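Local atomic coordinates of oxalate--CoA ligase (Arabidopsis thaliana, PDB entry 5IE0), a protein that belongs to the acyl-activating CoA ligases of the ANL superfamily, whose AMP-binding region is followed by a small C-terminal domain. Residues A[203-208]-A[252-257]; A[310-315]-A[390-395]. All coordinates share one frame; numbering follows the deposited sequence.

Contact 1. Residues A[203-208]-A[252-257]; sequences SDSTVI and YNATWY. With SRT (S,R meso-tartaric acid), chain D.
Ser205 and Thr255 are joined by one main-chain bond and one main-chain to side-chain bond where strand 205-207, an outermost strand of one mixed sheet in the AMP-binding region, runs beside the chain entering strand 256-259, an outermost strand of another. Main-chain bonding centres on Ser205 O: Thr255 N approaches it at 2.7 Å with a nearly straight N-H (167°), and Trp256 N adds a weak bond at 3.4 Å. The same oxygen also receives a CA-H...O contact from Ala254.

Side-chain hydroxyls supply the remaining hydrogen bonds. Thr255 OG1 donates to Asp204 OD1 at 2.6 Å, reaching the anti side of the carboxylate, and accepts from Ser205 N at 3.1 Å, so one hydroxyl is held from two directions. A chi1 of 59° places this OG1 between its own backbone N and carbonyl carbon, where it reaches both partners. The other carboxylate oxygen, OD2, forms a salt bridge with Arg283, which makes an ionised Asp204 likely. Ser205 OG donates to Tyr252 O at 2.7 Å and is shared with Arg21. Tyr252 follows helix 242-251, and Asn253, at positive phi, is the C-prime residue of the Schellman motif ending that helix; its ND2 also donates to O3 of the meso-tartaric acid of chain D.

Trp256 provides the aromatic part of the contact. Thr206 CB sits over a face of the indole, 3.9 Å from the centroid of the five-membered ring, in a CH-pi contact. On the same side chain, OG1, anti to the backbone N, donates to Trp256 O at 2.7 Å, from above the carbonyl plane.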
ATOM      1  N   SER A 203     -18.432   6.258 -12.179  1.00 14.53           N
ATOM      2  CA  SER A 203     -19.387   5.206 -11.835  1.00 17.72           C
ATOM      3  C   SER A 203     -18.761   4.126 -10.951  1.00 15.80           C
ATOM      4  O   SER A 203     -19.461   3.259 -10.430  1.00 16.12           O
ATOM      5  CB  SER A 203     -19.963   4.570 -13.102  1.00 24.77           C
ATOM      6  OG  SER A 203     -18.942   3.985 -13.886  1.00 28.73           O
ATOM      7  N   ASP A 204     -17.446   4.185 -10.774  1.00 16.58           N
ATOM      8  CA  ASP A 204     -16.754   3.184  -9.967  1.00 15.23           C
ATOM      9  C   ASP A 204     -16.955   3.420  -8.476  1.00 14.60           C
ATOM     10  O   ASP A 204     -17.316   4.516  -8.045  1.00 13.04           O
ATOM     11  CB  ASP A 204     -15.261   3.164 -10.295  1.00 14.88           C
ATOM     12  CG  ASP A 204     -14.963   2.429 -11.586  1.00 16.13           C
ATOM     13  OD1 ASP A 204     -15.462   1.295 -11.752  1.00 14.53           O
ATOM     14  OD2 ASP A 204     -14.240   2.986 -12.435  1.00 16.06           O
ATOM     15  N   SER A 205     -16.717   2.373  -7.697  1.00 12.61           N
ATOM     16  CA  SER A 205     -16.964   2.396  -6.267  1.00 11.99           C
ATOM     17  C   SER A 205     -16.118   1.308  -5.627  1.00 12.43           C
ATOM     18  O   SER A 205     -15.955   0.230  -6.201  1.00 12.88           O
ATOM     19  CB  SER A 205     -18.455   2.186  -5.977  1.00 13.40           C
ATOM     20  OG  SER A 205     -18.694   1.850  -4.621  1.00 13.16           O
ATOM     21  N   THR A 206     -15.557   1.590  -4.456  1.00 11.87           N
ATOM     22  CA  THR A 206     -14.759   0.583  -3.766  1.00 13.96           C
ATOM     23  C   THR A 206     -14.885   0.676  -2.247  1.00 14.15           C
ATOM     24  O   THR A 206     -15.397   1.656  -1.709  1.00 16.23           O
ATOM     25  CB  THR A 206     -13.262   0.683  -4.147  1.00 12.12           C
ATOM     26  OG1 THR A 206     -12.581  -0.512  -3.739  1.00 15.78           O
ATOM     27  CG2 THR A 206     -12.607   1.895  -3.493  1.00 10.11           C
ATOM     28  N   VAL A 207     -14.424  -0.369  -1.571  1.00 13.38           N
ATOM     29  CA  VAL A 207     -14.377  -0.399  -0.116  1.00 15.95           C
ATOM     30  C   VAL A 207     -12.917  -0.481   0.306  1.00 16.54           C
ATOM     31  O   VAL A 207     -12.172  -1.324  -0.193  1.00 15.96           O
ATOM     32  CB  VAL A 207     -15.172  -1.597   0.459  1.00 13.70           C
ATOM     33  CG1 VAL A 207     -14.964  -1.721   1.968  1.00 12.80           C
ATOM     34  CG2 VAL A 207     -16.655  -1.468   0.122  1.00 14.06           C
ATOM     35  N   ILE A 208     -12.508   0.397   1.216  1.00 15.12           N
ATOM     36  CA  ILE A 208     -11.133   0.407   1.711  1.00 13.19           C
ATOM     37  C   ILE A 208     -10.904  -0.740   2.684  1.00 13.73           C
ATOM     38  O   ILE A 208     -11.618  -0.866   3.681  1.00 12.87           O
ATOM     39  CB  ILE A 208     -10.787   1.735   2.419  1.00 13.67           C
ATOM     40  CG1 ILE A 208     -10.992   2.921   1.475  1.00 14.69           C
ATOM     41  CG2 ILE A 208      -9.358   1.710   2.952  1.00 13.88           C
ATOM     42  CD1 ILE A 208     -10.170   2.856   0.212  1.00 15.70           C
ATOM     43  N   TYR A 252     -22.975  -0.740  -1.199  1.00 15.96           N
ATOM     44  CA  TYR A 252     -22.495   0.522  -1.747  1.00 14.81           C
ATOM     45  C   TYR A 252     -21.975   0.366  -3.171  1.00 13.71           C
ATOM     46  O   TYR A 252     -21.140   1.146  -3.626  1.00 14.29           O
ATOM     47  CB  TYR A 252     -21.434   1.118  -0.815  1.00 15.53           C
ATOM     48  CG  TYR A 252     -22.045   1.492   0.519  1.00 17.80           C
ATOM     49  CD1 TYR A 252     -22.719   2.695   0.679  1.00 20.55           C
ATOM     50  CD2 TYR A 252     -22.001   0.617   1.598  1.00 13.47           C
ATOM     51  CE1 TYR A 252     -23.303   3.032   1.885  1.00 17.95           C
ATOM     52  CE2 TYR A 252     -22.584   0.946   2.809  1.00 16.22           C
ATOM     53  CZ  TYR A 252     -23.234   2.155   2.946  1.00 16.67           C
ATOM     54  OH  TYR A 252     -23.819   2.489   4.148  1.00 15.07           O
ATOM     55  N   ASN A 253     -22.496  -0.647  -3.863  1.00 15.16           N
ATOM     56  CA  ASN A 253     -22.343  -0.795  -5.314  1.00 16.28           C
ATOM     57  C   ASN A 253     -20.902  -0.781  -5.811  1.00 14.48           C
ATOM     58  O   ASN A 253     -20.596  -0.160  -6.828  1.00 13.38           O
ATOM     59  CB  ASN A 253     -23.132   0.307  -6.026  1.00 18.01           C
ATOM     60  CG  ASN A 253     -24.551   0.425  -5.511  1.00 21.28           C
ATOM     61  OD1 ASN A 253     -25.263  -0.572  -5.389  1.00 21.40           O
ATOM     62  ND2 ASN A 253     -24.966   1.648  -5.193  1.00 21.66           N
ATOM     63  N   ALA A 254     -20.027  -1.473  -5.093  1.00 15.71           N
ATOM     64  CA  ALA A 254     -18.614  -1.528  -5.439  1.00 16.03           C
ATOM     65  C   ALA A 254     -18.385  -2.168  -6.807  1.00 17.05           C
ATOM     66  O   ALA A 254     -19.091  -3.098  -7.194  1.00 14.80           O
ATOM     67  CB  ALA A 254     -17.853  -2.284  -4.370  1.00 13.54           C
ATOM     68  N   THR A 255     -17.390  -1.669  -7.533  1.00 17.73           N
ATOM     69  CA  THR A 255     -17.062  -2.202  -8.850  1.00 15.90           C
ATOM     70  C   THR A 255     -15.648  -2.774  -8.891  1.00 15.40           C
ATOM     71  O   THR A 255     -15.245  -3.388  -9.879  1.00 16.28           O
ATOM     72  CB  THR A 255     -17.191  -1.123  -9.940  1.00 17.01           C
ATOM     73  OG1 THR A 255     -16.307  -0.041  -9.634  1.00 16.55           O
ATOM     74  CG2 THR A 255     -18.621  -0.596 -10.015  1.00 15.53           C
ATOM     75  N   TRP A 256     -14.900  -2.566  -7.813  1.00 16.08           N
ATOM     76  CA  TRP A 256     -13.536  -3.069  -7.710  1.00 14.05           C
ATOM     77  C   TRP A 256     -13.047  -2.970  -6.276  1.00 14.40           C
ATOM     78  O   TRP A 256     -13.676  -2.314  -5.447  1.00 13.83           O
ATOM     79  CB  TRP A 256     -12.594  -2.285  -8.629  1.00 16.38           C
ATOM     80  CG  TRP A 256     -12.348  -0.864  -8.176  1.00 12.89           C
ATOM     81  CD1 TRP A 256     -13.243   0.166  -8.192  1.00 12.93           C
ATOM     82  CD2 TRP A 256     -11.121  -0.319  -7.665  1.00 13.94           C
ATOM     83  NE1 TRP A 256     -12.658   1.315  -7.713  1.00 12.25           N
ATOM     84  CE2 TRP A 256     -11.355   1.046  -7.385  1.00 14.73           C
ATOM     85  CE3 TRP A 256      -9.851  -0.850  -7.414  1.00 13.86           C
ATOM     86  CZ2 TRP A 256     -10.366   1.884  -6.867  1.00 17.27           C
ATOM     87  CZ3 TRP A 256      -8.870  -0.015  -6.896  1.00 16.40           C
ATOM     88  CH2 TRP A 256      -9.134   1.337  -6.629  1.00 18.56           C
ATOM     89  N   TYR A 257     -11.930  -3.627  -5.982  1.00 14.16           N
ATOM     90  CA  TYR A 257     -11.212  -3.367  -4.738  1.00 13.81           C
ATOM     91  C   TYR A 257      -9.738  -3.713  -4.902  1.00 13.14           C
ATOM     92  O   TYR A 257      -9.350  -4.412  -5.838  1.00 14.08           O
ATOM     93  CB  TYR A 257     -11.843  -4.127  -3.557  1.00 10.95           C
ATOM     94  CG  TYR A 257     -11.462  -5.586  -3.390  1.00 12.05           C
ATOM     95  CD1 TYR A 257     -10.437  -5.963  -2.521  1.00 11.76           C
ATOM     96  CD2 TYR A 257     -12.151  -6.589  -4.061  1.00 10.85           C
ATOM     97  CE1 TYR A 257     -10.095  -7.299  -2.352  1.00 13.61           C
ATOM     98  CE2 TYR A 257     -11.815  -7.926  -3.896  1.00 13.61           C
ATOM     99  CZ  TYR A 257     -10.788  -8.276  -3.043  1.00 14.21           C
ATOM    100  OH  TYR A 257     -10.452  -9.606  -2.878  1.00 16.42           O
TER
HETATM  101  O1  SRT D1002     -21.290   3.584  -6.837  1.00 30.46           O
HETATM  102  O11 SRT D1002     -23.162   3.379  -7.952  1.00 28.77           O
HETATM  103  C1  SRT D1002     -22.424   4.028  -7.159  1.00 31.32           C
HETATM  104  C2  SRT D1002     -22.898   5.343  -6.583  1.00 32.51           C
HETATM  105  O2  SRT D1002     -23.137   6.259  -7.625  1.00 37.23           O
HETATM  106  C3  SRT D1002     -24.177   5.115  -5.814  1.00 28.87           C
HETATM  107  O3  SRT D1002     -23.915   4.307  -4.689  1.00 26.61           O
HETATM  108  C4  SRT D1002     -24.718   6.452  -5.360  1.00 27.89           C
HETATM  109  O4  SRT D1002     -25.140   7.284  -6.206  1.00 30.06           O
HETATM  110  O41 SRT D1002     -24.744   6.730  -4.135  1.00 28.66           O

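Contact 2. Residues A[310-315]-A[390-395]; sequences EAYAMT and FHTGDI. With SRT (S,R meso-tartaric acid), chain C.
Tyr312 and Asp394 reach for each other from opposite directions, joining strand 308-314 of a mixed sheet to segment 390-395 of an antiparallel sheet, where the chain turns a corner at Gly393. The phenol donates through OH to Asp394 OD2 at 2.5 Å, a very short bond. OD2 lies at the edge of the ring and in its plane, whereas the carboxylate is turned 66° from the ring. With CG anti to the backbone N (chi1 167°), Tyr312 extends from its strand across the gap. Asp394 OD1 forms a salt bridge with Arg409, so each oxygen has a partner, which would limit carboxylate rotation.

Thr392, which opens the Thr-Gly-Asp motif (392-394) of the ANL superfamily, lies obliquely across the end of the tyrosine, its CB 3.4 Å from Tyr312 OH. Its OG1 accepts from Asp394 N at 3.0 Å in an ST turn, and is also bonded to Val363 O.

Met314 and Phe390 likewise approach from opposite directions. This Met-aromatic contact is edge-on: SD lies 3.8 Å from Phe390 CE2. A bend at the last torsion sets Met314 CE 3.6 Å from Thr392 O. Meso-tartaric acid (chain C) puts its O4 3.4 Å from Met314 N.

The axes of the short segments 310-314 and 390-392 come within 10.3 Å, their N-to-C directions 116° apart. Tyr312 also touches strands 319-323, 361-366 and 404-409, while Phe390 packs on Ile365.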
ATOM      1  N   GLU A 310      -2.452  -7.838 -10.931  1.00 15.87           N
ATOM      2  CA  GLU A 310      -1.373  -7.611  -9.985  1.00 14.29           C
ATOM      3  C   GLU A 310      -0.570  -6.373 -10.361  1.00 15.01           C
ATOM      4  O   GLU A 310      -0.234  -6.172 -11.528  1.00 15.61           O
ATOM      5  CB  GLU A 310      -0.449  -8.829  -9.912  1.00 13.50           C
ATOM      6  CG  GLU A 310       0.634  -8.691  -8.856  1.00 16.67           C
ATOM      7  CD  GLU A 310       1.530  -9.906  -8.756  1.00 17.67           C
ATOM      8  OE1 GLU A 310       1.411 -10.820  -9.600  1.00 16.42           O
ATOM      9  OE2 GLU A 310       2.365  -9.937  -7.829  1.00 16.20           O
ATOM     10  N   ALA A 311      -0.258  -5.553  -9.362  1.00 15.63           N
ATOM     11  CA  ALA A 311       0.547  -4.358  -9.573  1.00 16.17           C
ATOM     12  C   ALA A 311       1.784  -4.367  -8.681  1.00 15.98           C
ATOM     13  O   ALA A 311       1.920  -5.199  -7.782  1.00 13.40           O
ATOM     14  CB  ALA A 311      -0.282  -3.104  -9.319  1.00 11.84           C
ATOM     15  N   TYR A 312       2.678  -3.423  -8.946  1.00 15.26           N
ATOM     16  CA  TYR A 312       3.968  -3.325  -8.283  1.00 15.82           C
ATOM     17  C   TYR A 312       4.193  -1.871  -7.885  1.00 14.45           C
ATOM     18  O   TYR A 312       4.069  -0.963  -8.720  1.00 16.10           O
ATOM     19  CB  TYR A 312       5.060  -3.843  -9.218  1.00 14.42           C
ATOM     20  CG  TYR A 312       6.490  -3.548  -8.842  1.00 14.30           C
ATOM     21  CD1 TYR A 312       7.003  -3.905  -7.603  1.00 13.11           C
ATOM     22  CD2 TYR A 312       7.349  -2.966  -9.763  1.00 14.32           C
ATOM     23  CE1 TYR A 312       8.327  -3.652  -7.282  1.00 13.38           C
ATOM     24  CE2 TYR A 312       8.662  -2.712  -9.456  1.00 14.82           C
ATOM     25  CZ  TYR A 312       9.151  -3.055  -8.220  1.00 18.38           C
ATOM     26  OH  TYR A 312      10.468  -2.787  -7.936  1.00 18.39           O
ATOM     27  N   ALA A 313       4.510  -1.663  -6.609  1.00 12.30           N
ATOM     28  CA  ALA A 313       4.478  -0.330  -6.019  1.00 12.16           C
ATOM     29  C   ALA A 313       5.359  -0.199  -4.777  1.00 14.73           C
ATOM     30  O   ALA A 313       5.709  -1.195  -4.143  1.00 13.05           O
ATOM     31  CB  ALA A 313       3.047   0.030  -5.674  1.00 11.84           C
ATOM     32  N   MET A 314       5.707   1.038  -4.434  1.00 16.37           N
ATOM     33  CA  MET A 314       6.423   1.315  -3.191  1.00 16.00           C
ATOM     34  C   MET A 314       6.288   2.789  -2.820  1.00 14.67           C
ATOM     35  O   MET A 314       5.919   3.617  -3.655  1.00 14.08           O
ATOM     36  CB  MET A 314       7.903   0.920  -3.300  1.00 15.55           C
ATOM     37  CG  MET A 314       8.745   1.787  -4.234  1.00 14.08           C
ATOM     38  SD  MET A 314      10.340   1.024  -4.634  1.00 17.29           S
ATOM     39  CE  MET A 314      11.121   0.945  -3.025  1.00 13.70           C
ATOM     40  N   THR A 315       6.585   3.102  -1.562  1.00 12.47           N
ATOM     41  CA  THR A 315       6.411   4.449  -1.026  1.00 12.41           C
ATOM     42  C   THR A 315       7.178   5.506  -1.819  1.00 15.33           C
ATOM     43  O   THR A 315       6.643   6.575  -2.118  1.00 13.73           O
ATOM     44  CB  THR A 315       6.859   4.517   0.448  1.00 12.61           C
ATOM     45  OG1 THR A 315       6.161   3.521   1.205  1.00 15.01           O
ATOM     46  CG2 THR A 315       6.569   5.895   1.035  1.00 14.18           C
ATOM     47  N   PHE A 390      15.690   6.088  -9.864  1.00 21.00           N
ATOM     48  CA  PHE A 390      15.680   5.539  -8.510  1.00 17.34           C
ATOM     49  C   PHE A 390      15.833   4.020  -8.513  1.00 18.74           C
ATOM     50  O   PHE A 390      15.145   3.326  -9.257  1.00 19.01           O
ATOM     51  CB  PHE A 390      14.386   5.929  -7.785  1.00 14.42           C
ATOM     52  CG  PHE A 390      14.196   5.234  -6.466  1.00 14.36           C
ATOM     53  CD1 PHE A 390      14.992   5.556  -5.379  1.00 15.49           C
ATOM     54  CD2 PHE A 390      13.221   4.263  -6.312  1.00 16.21           C
ATOM     55  CE1 PHE A 390      14.824   4.922  -4.163  1.00 18.28           C
ATOM     56  CE2 PHE A 390      13.044   3.623  -5.095  1.00 16.90           C
ATOM     57  CZ  PHE A 390      13.850   3.954  -4.019  1.00 14.93           C
ATOM     58  N   HIS A 391      16.725   3.511  -7.668  1.00 18.35           N
ATOM     59  CA  HIS A 391      16.927   2.071  -7.526  1.00 22.55           C
ATOM     60  C   HIS A 391      15.954   1.477  -6.506  1.00 20.53           C
ATOM     61  O   HIS A 391      15.976   1.844  -5.332  1.00 19.88           O
ATOM     62  CB  HIS A 391      18.372   1.777  -7.120  1.00 23.97           C
ATOM     63  CG  HIS A 391      19.374   2.105  -8.183  1.00 27.07           C
ATOM     64  ND1 HIS A 391      20.164   1.149  -8.784  1.00 28.46           N
ATOM     65  CD2 HIS A 391      19.707   3.285  -8.759  1.00 27.00           C
ATOM     66  CE1 HIS A 391      20.942   1.725  -9.683  1.00 29.00           C
ATOM     67  NE2 HIS A 391      20.685   3.021  -9.687  1.00 28.78           N
ATOM     68  N   THR A 392      15.100   0.561  -6.959  1.00 18.56           N
ATOM     69  CA  THR A 392      14.024   0.033  -6.116  1.00 15.97           C
ATOM     70  C   THR A 392      14.494  -0.951  -5.053  1.00 19.29           C
ATOM     71  O   THR A 392      13.846  -1.109  -4.019  1.00 19.79           O
ATOM     72  CB  THR A 392      12.946  -0.681  -6.952  1.00 14.25           C
ATOM     73  OG1 THR A 392      13.513  -1.837  -7.581  1.00 16.42           O
ATOM     74  CG2 THR A 392      12.365   0.254  -8.005  1.00 18.55           C
ATOM     75  N   GLY A 393      15.604  -1.631  -5.315  1.00 19.62           N
ATOM     76  CA  GLY A 393      16.063  -2.688  -4.431  1.00 20.31           C
ATOM     77  C   GLY A 393      15.502  -4.043  -4.826  1.00 19.55           C
ATOM     78  O   GLY A 393      15.730  -5.043  -4.142  1.00 19.56           O
ATOM     79  N   ASP A 394      14.759  -4.074  -5.930  1.00 21.02           N
ATOM     80  CA  ASP A 394      14.195  -5.318  -6.453  1.00 19.08           C
ATOM     81  C   ASP A 394      14.978  -5.838  -7.651  1.00 16.51           C
ATOM     82  O   ASP A 394      15.376  -5.070  -8.524  1.00 16.19           O
ATOM     83  CB  ASP A 394      12.734  -5.127  -6.870  1.00 18.10           C
ATOM     84  CG  ASP A 394      11.834  -4.782  -5.709  1.00 21.24           C
ATOM     85  OD1 ASP A 394      11.781  -5.570  -4.746  1.00 22.57           O
ATOM     86  OD2 ASP A 394      11.177  -3.721  -5.768  1.00 20.11           O
ATOM     87  N   ILE A 395      15.168  -7.151  -7.691  1.00 17.33           N
ATOM     88  CA  ILE A 395      15.668  -7.829  -8.876  1.00 19.48           C
ATOM     89  C   ILE A 395      14.491  -8.386  -9.671  1.00 18.24           C
ATOM     90  O   ILE A 395      13.596  -9.046  -9.107  1.00 18.90           O
ATOM     91  CB  ILE A 395      16.637  -8.977  -8.521  1.00 21.76           C
ATOM     92  CG1 ILE A 395      17.880  -8.431  -7.813  1.00 23.79           C
ATOM     93  CG2 ILE A 395      17.026  -9.760  -9.767  1.00 19.81           C
ATOM     94  CD1 ILE A 395      18.627  -7.390  -8.618  1.00 22.43           C
TER
HETATM   95  O1  SRT C1001       4.813   0.288   1.845  1.00 17.57           O
HETATM   96  O11 SRT C1001       3.039  -0.082   3.065  1.00 20.61           O
HETATM   97  C1  SRT C1001       3.578   0.054   1.940  1.00 20.47           C
HETATM   98  C2  SRT C1001       2.717  -0.091   0.706  1.00 22.76           C
HETATM   99  O2  SRT C1001       1.917   1.042   0.503  1.00 22.78           O
HETATM  100  C3  SRT C1001       3.589  -0.405  -0.478  1.00 17.88           C
HETATM  101  O3  SRT C1001       3.827  -1.783  -0.393  1.00 17.75           O
HETATM  102  C4  SRT C1001       2.867  -0.103  -1.772  1.00 14.68           C
HETATM  103  O4  SRT C1001       3.025   1.007  -2.335  1.00 13.88           O
HETATM  104  O41 SRT C1001       2.113  -0.962  -2.294  1.00 13.28           O

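Contacts 1 and 2 follow one another along the chain, the first closing at 257 before the second opens at 310. Their centres are 26 Å apart, on opposite sides of the chain's centre, and their nearest atoms remain about 9 Å apart. What they share is the five-stranded mixed sheet: strand 256-259 is one of its two outermost strands and strand 308-314 the middle one, beyond strand 284-287. Contact 1 ties that edge to the sheet containing strand 205-207; contact 2 ties the middle strand to the antiparallel sheet of strands 389-392 and 394-398. One sheet is thus joined to two others at separate points, illustrating how successive long-range contacts assemble a multi-sheet enzyme.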